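Local coordinates for protein putative oxidoreductase (Gluconobacter oxydans, PDB 3WJ7) that probably acts as a nicotinamide-dependent oxidoreductase of the short-chain dehydrogenase/reductase (SDR) family, at residues I121-S126 and A176-P181; A139-P144 and K239-G244. All blocks are in the same frame, centred on the assembly; numbering follows the deposited sequence.

In the fold
Both contacts reach the Rossmann-type sheet of the chain: contact 1 contains part of strand 176-185, and contact 2 involves its neighbour in the sheet, strand 239-248. Contact 1 pairs one edge of strand 176-185 with strand 120-124 in the buried interior; contact 2 lies where strand 239-248 meets the loop that leads from strand 120-124 to helix 153-172. Their centres are about 11 Å apart. Two probable hydrogen bonds join them, Ile178 O to Tyr240 N (2.7 Å) and Asn180 O to Leu242 N (2.8 Å). A mercury ion lies about 3 Å from the side chain of Cys124 in contact 1, whereas the side chain of Ile241 in contact 2 is about 12 Å from a mercury ion.

Contact 1 (I121-S126 and A176-P181); sequences IIYCSS and AIIVNP
Two neighbouring parallel strands of the Rossmann sheet meet here, with Ile121 level with Ala176 and Cys124 level with Val179. A ladder of backbone hydrogen bonds alternates between them: Ile177 N donates to Ile121 O (2.9 Å), Tyr123 N to Ile177 O (2.9 Å), and Val179 N to Tyr123 O (3.0 Å). The last rung, Ser125 N to Val179 O, lies already beyond the end of strand 120-124.

Side chains divide between two faces. On one, Tyr123 and Ile178 lie side by side and point the same way, CG2 of Ile178 reaching CD2 of the ring at 4.1 Å. CG of Tyr123 is anti to the backbone N (chi1 176°), and the side chain meets helix 153-172 at Ala161 and Val165; Ile178 touches Leu166 of the same helix. Ser125 follows on this side, its CB 3.8 Å from CG2 of Ile178, and its OG is hydrogen-bonded to Glu162.

The other face carries Ile122, Cys124, Ile177 and Val179 and is covered in part by helix 220-233. SG of Cys124 packs against CG of Pro181 (3.5 Å) and more loosely against CG1 of Val179 (4.1 Å), and a bound mercury ion lies about 3 Å from this side chain.

Beyond the ladder Ser126 touches Tyr154, which opens the YxxxK sequence of the SDR family. Parallel strands joined through a helix that covers one face of the pair form the beta-alpha-beta crossover of the Rossmann fold.

Contact 2 (A139-P144 and K239-G244); sequences ADETTP and KYILGG
Glu141 reaches out of the loop before helix 153-172 and sets its carboxylate against Ile241 on strand 239-248. The close part of the contact is almost all the work of this one side chain. OE2 accepts the backbone N-H of Ile241 at 3.0 Å in a nearly straight bond (177° at the hydrogen), the donor lying 37° out of the carboxylate plane. The isoleucine also meets the acid with its own side chain: CD1 lies 3.4 Å from CD of Glu141 and near both oxygens. CD1 also meets the loop backbone, at CA of Asp140 (3.5 Å). Bending the glutamate chain at chi2 (77°) places CD close to this methyl, while CG rests 3.5 Å from the carbonyl O of Lys239.

Away from Ile241 the contact thins. The aliphatic base of Lys239 comes no nearer than 4.2 Å, from its CB to CG of Glu141, and its ammonium group makes a long, weak ion pair with Glu162. Thr142 and Pro144 lie on the solvent side, where the loop is shaped in part by local turns and bonds: a type I turn from Asp140 to Thr143, an Asx turn in which OD1 of Asp140 accepts from Thr142 N, and a bond from Asp140 N to OG1 of Thr143 (2.9 Å).

An alanine in place of Glu141 would probably leave the N-H of Ile241 without this acceptor and open a gap beside its CD1.

Tyr240 N and Leu242 N bond to strand 176-185, whereas the intervening N-H is met by a carboxylate. Lys312 of helix 311-317 touches Glu141 and may offset some of its negative charge; between loop and strand the chemistry is one carboxylate-to-backbone hydrogen bond with the isoleucine methyl packed beside it.

Contact 1 (I121-S126 and A176-P181)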
# COMPACT_ATOMS: atom_id res chain seq x y z
N ILE A 121 9.89 4.56 30.94
CA ILE A 121 9.89 4.00 29.62
C ILE A 121 10.90 4.76 28.81
O ILE A 121 10.92 5.99 28.80
CB ILE A 121 8.48 4.12 28.99
CG1 ILE A 121 7.52 3.24 29.75
CG2 ILE A 121 8.47 3.67 27.52
CD1 ILE A 121 6.07 3.58 29.54
N ILE A 122 11.79 4.04 28.16
CA ILE A 122 12.65 4.69 27.19
C ILE A 122 12.26 4.19 25.82
O ILE A 122 12.31 2.98 25.52
CB ILE A 122 14.09 4.36 27.45
CG1 ILE A 122 14.54 5.01 28.75
CG2 ILE A 122 15.01 4.81 26.29
CD1 ILE A 122 15.74 4.23 29.14
N TYR A 123 11.86 5.14 24.98
CA TYR A 123 11.40 4.83 23.68
C TYR A 123 12.48 5.10 22.64
O TYR A 123 12.99 6.25 22.52
CB TYR A 123 10.15 5.63 23.34
CG TYR A 123 9.72 5.36 21.92
CD1 TYR A 123 9.45 4.06 21.51
CD2 TYR A 123 9.68 6.37 20.99
CE1 TYR A 123 9.07 3.79 20.21
CE2 TYR A 123 9.31 6.11 19.69
CZ TYR A 123 9.00 4.82 19.31
OH TYR A 123 8.64 4.57 18.05
N CYS A 124 12.82 4.05 21.88
CA CYS A 124 13.80 4.20 20.83
C CYS A 124 13.12 4.62 19.57
O CYS A 124 12.29 3.92 19.03
CB CYS A 124 14.58 2.93 20.61
SG CYS A 124 16.14 3.27 19.70
N SER A 125 13.45 5.81 19.10
CA SER A 125 12.81 6.31 17.89
C SER A 125 13.90 6.53 16.89
O SER A 125 14.78 5.71 16.81
CB SER A 125 12.07 7.57 18.24
OG SER A 125 11.81 8.40 17.14
N SER A 126 13.94 7.62 16.14
CA SER A 126 15.04 7.70 15.19
C SER A 126 15.10 9.08 14.63
O SER A 126 14.10 9.81 14.68
CB SER A 126 14.85 6.67 14.07
OG SER A 126 15.46 7.09 12.87
N ALA A 176 7.56 8.52 29.65
CA ALA A 176 8.51 8.15 28.58
C ALA A 176 9.53 9.23 28.25
O ALA A 176 9.23 10.45 28.25
CB ALA A 176 7.76 7.71 27.31
N ILE A 177 10.75 8.77 28.00
CA ILE A 177 11.84 9.58 27.52
C ILE A 177 12.15 9.03 26.13
O ILE A 177 12.25 7.81 25.97
CB ILE A 177 13.06 9.36 28.41
CG1 ILE A 177 12.81 9.97 29.80
CG2 ILE A 177 14.34 9.81 27.73
CD1 ILE A 177 13.80 9.57 30.91
N ILE A 178 12.32 9.92 25.15
CA ILE A 178 12.60 9.53 23.76
C ILE A 178 14.05 9.77 23.32
O ILE A 178 14.64 10.85 23.50
CB ILE A 178 11.71 10.28 22.76
CG1 ILE A 178 10.25 10.16 23.18
CG2 ILE A 178 11.96 9.80 21.31
CD1 ILE A 178 9.30 10.97 22.30
N VAL A 179 14.56 8.77 22.62
CA VAL A 179 15.87 8.73 22.06
C VAL A 179 15.70 8.58 20.52
O VAL A 179 14.79 7.89 20.03
CB VAL A 179 16.53 7.56 22.81
CG1 VAL A 179 17.25 6.56 21.95
CG2 VAL A 179 17.34 8.06 24.03
N ASN A 180 16.53 9.29 19.76
CA ASN A 180 16.53 9.31 18.31
C ASN A 180 17.95 8.98 17.79
O ASN A 180 18.75 9.87 17.52
CB ASN A 180 16.11 10.70 17.81
CG ASN A 180 14.73 11.14 18.32
OD1 ASN A 180 13.74 11.09 17.57
ND2 ASN A 180 14.66 11.61 19.56
N PRO A 181 18.30 7.70 17.67
CA PRO A 181 19.58 7.31 17.07
C PRO A 181 19.66 7.73 15.60
O PRO A 181 18.64 7.81 14.93
CB PRO A 181 19.53 5.79 17.11
CG PRO A 181 18.39 5.42 18.01
CD PRO A 181 17.43 6.55 17.96

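Contact 2 (A139-P144 and K239-G244)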
# COMPACT_ATOMS: atom_id res chain seq x y z
N ALA A 139 20.53 19.41 11.79
CA ALA A 139 19.22 19.62 12.38
C ALA A 139 19.28 19.20 13.84
O ALA A 139 20.28 18.59 14.28
CB ALA A 139 18.14 18.86 11.61
N ASP A 140 18.24 19.54 14.61
CA ASP A 140 18.20 19.12 16.02
C ASP A 140 16.75 18.79 16.50
O ASP A 140 15.82 18.78 15.72
CB ASP A 140 18.85 20.22 16.91
CG ASP A 140 17.96 21.48 17.05
OD1 ASP A 140 16.94 21.63 16.34
OD2 ASP A 140 18.25 22.32 17.89
N GLU A 141 16.57 18.54 17.78
CA GLU A 141 15.26 18.20 18.35
C GLU A 141 14.17 19.28 18.18
O GLU A 141 13.00 18.99 18.33
CB GLU A 141 15.41 17.86 19.84
CG GLU A 141 16.40 16.73 20.18
CD GLU A 141 17.89 17.10 20.14
OE1 GLU A 141 18.28 18.14 19.52
OE2 GLU A 141 18.69 16.30 20.71
N THR A 142 14.56 20.51 17.83
CA THR A 142 13.66 21.68 17.71
C THR A 142 13.20 21.97 16.28
O THR A 142 12.25 22.76 16.07
CB THR A 142 14.41 22.94 18.18
OG1 THR A 142 14.86 22.73 19.52
CG2 THR A 142 13.52 24.18 18.14
N THR A 143 13.90 21.38 15.31
CA THR A 143 13.68 21.67 13.89
C THR A 143 12.20 21.32 13.57
O THR A 143 11.72 20.26 13.95
CB THR A 143 14.72 20.92 13.03
OG1 THR A 143 16.03 21.12 13.58
CG2 THR A 143 14.72 21.37 11.57
N PRO A 144 11.45 22.24 12.97
CA PRO A 144 10.02 21.87 12.74
C PRO A 144 9.88 20.72 11.76
O PRO A 144 10.64 20.63 10.80
CB PRO A 144 9.39 23.14 12.14
CG PRO A 144 10.54 24.01 11.70
CD PRO A 144 11.78 23.60 12.48
N LYS A 239 13.16 14.47 23.91
CA LYS A 239 13.84 13.65 22.90
C LYS A 239 15.32 13.95 22.95
O LYS A 239 15.75 15.10 23.16
CB LYS A 239 13.46 14.08 21.47
CG LYS A 239 12.00 14.11 21.07
CD LYS A 239 11.91 15.12 19.93
CE LYS A 239 10.76 14.84 18.97
NZ LYS A 239 10.11 16.12 18.55
N TYR A 240 16.12 12.94 22.63
CA TYR A 240 17.55 13.18 22.52
C TYR A 240 18.10 12.50 21.32
O TYR A 240 17.97 11.29 21.19
CB TYR A 240 18.28 12.68 23.78
CG TYR A 240 17.76 13.20 25.10
CD1 TYR A 240 16.66 12.60 25.73
CD2 TYR A 240 18.39 14.27 25.75
CE1 TYR A 240 16.18 13.06 26.96
CE2 TYR A 240 17.92 14.75 26.98
CZ TYR A 240 16.83 14.14 27.58
OH TYR A 240 16.37 14.60 28.79
N ILE A 241 18.69 13.27 20.42
CA ILE A 241 19.38 12.71 19.23
C ILE A 241 20.64 11.95 19.66
O ILE A 241 21.42 12.45 20.44
CB ILE A 241 19.79 13.82 18.24
CG1 ILE A 241 18.55 14.41 17.57
CG2 ILE A 241 20.71 13.28 17.15
CD1 ILE A 241 18.68 15.84 17.12
N LEU A 242 20.82 10.73 19.17
CA LEU A 242 22.00 9.98 19.50
C LEU A 242 22.79 9.78 18.23
O LEU A 242 22.75 8.71 17.66
CB LEU A 242 21.63 8.65 20.14
CG LEU A 242 20.95 8.65 21.53
CD1 LEU A 242 20.84 7.21 22.07
CD2 LEU A 242 21.60 9.60 22.60
N GLY A 243 23.50 10.82 17.78
CA GLY A 243 24.28 10.75 16.54
C GLY A 243 25.73 10.49 16.83
O GLY A 243 26.12 10.41 17.99
N GLY A 244 26.55 10.34 15.79
CA GLY A 244 28.00 10.43 15.92
C GLY A 244 28.58 11.54 15.04
O GLY A 244 28.98 12.60 15.55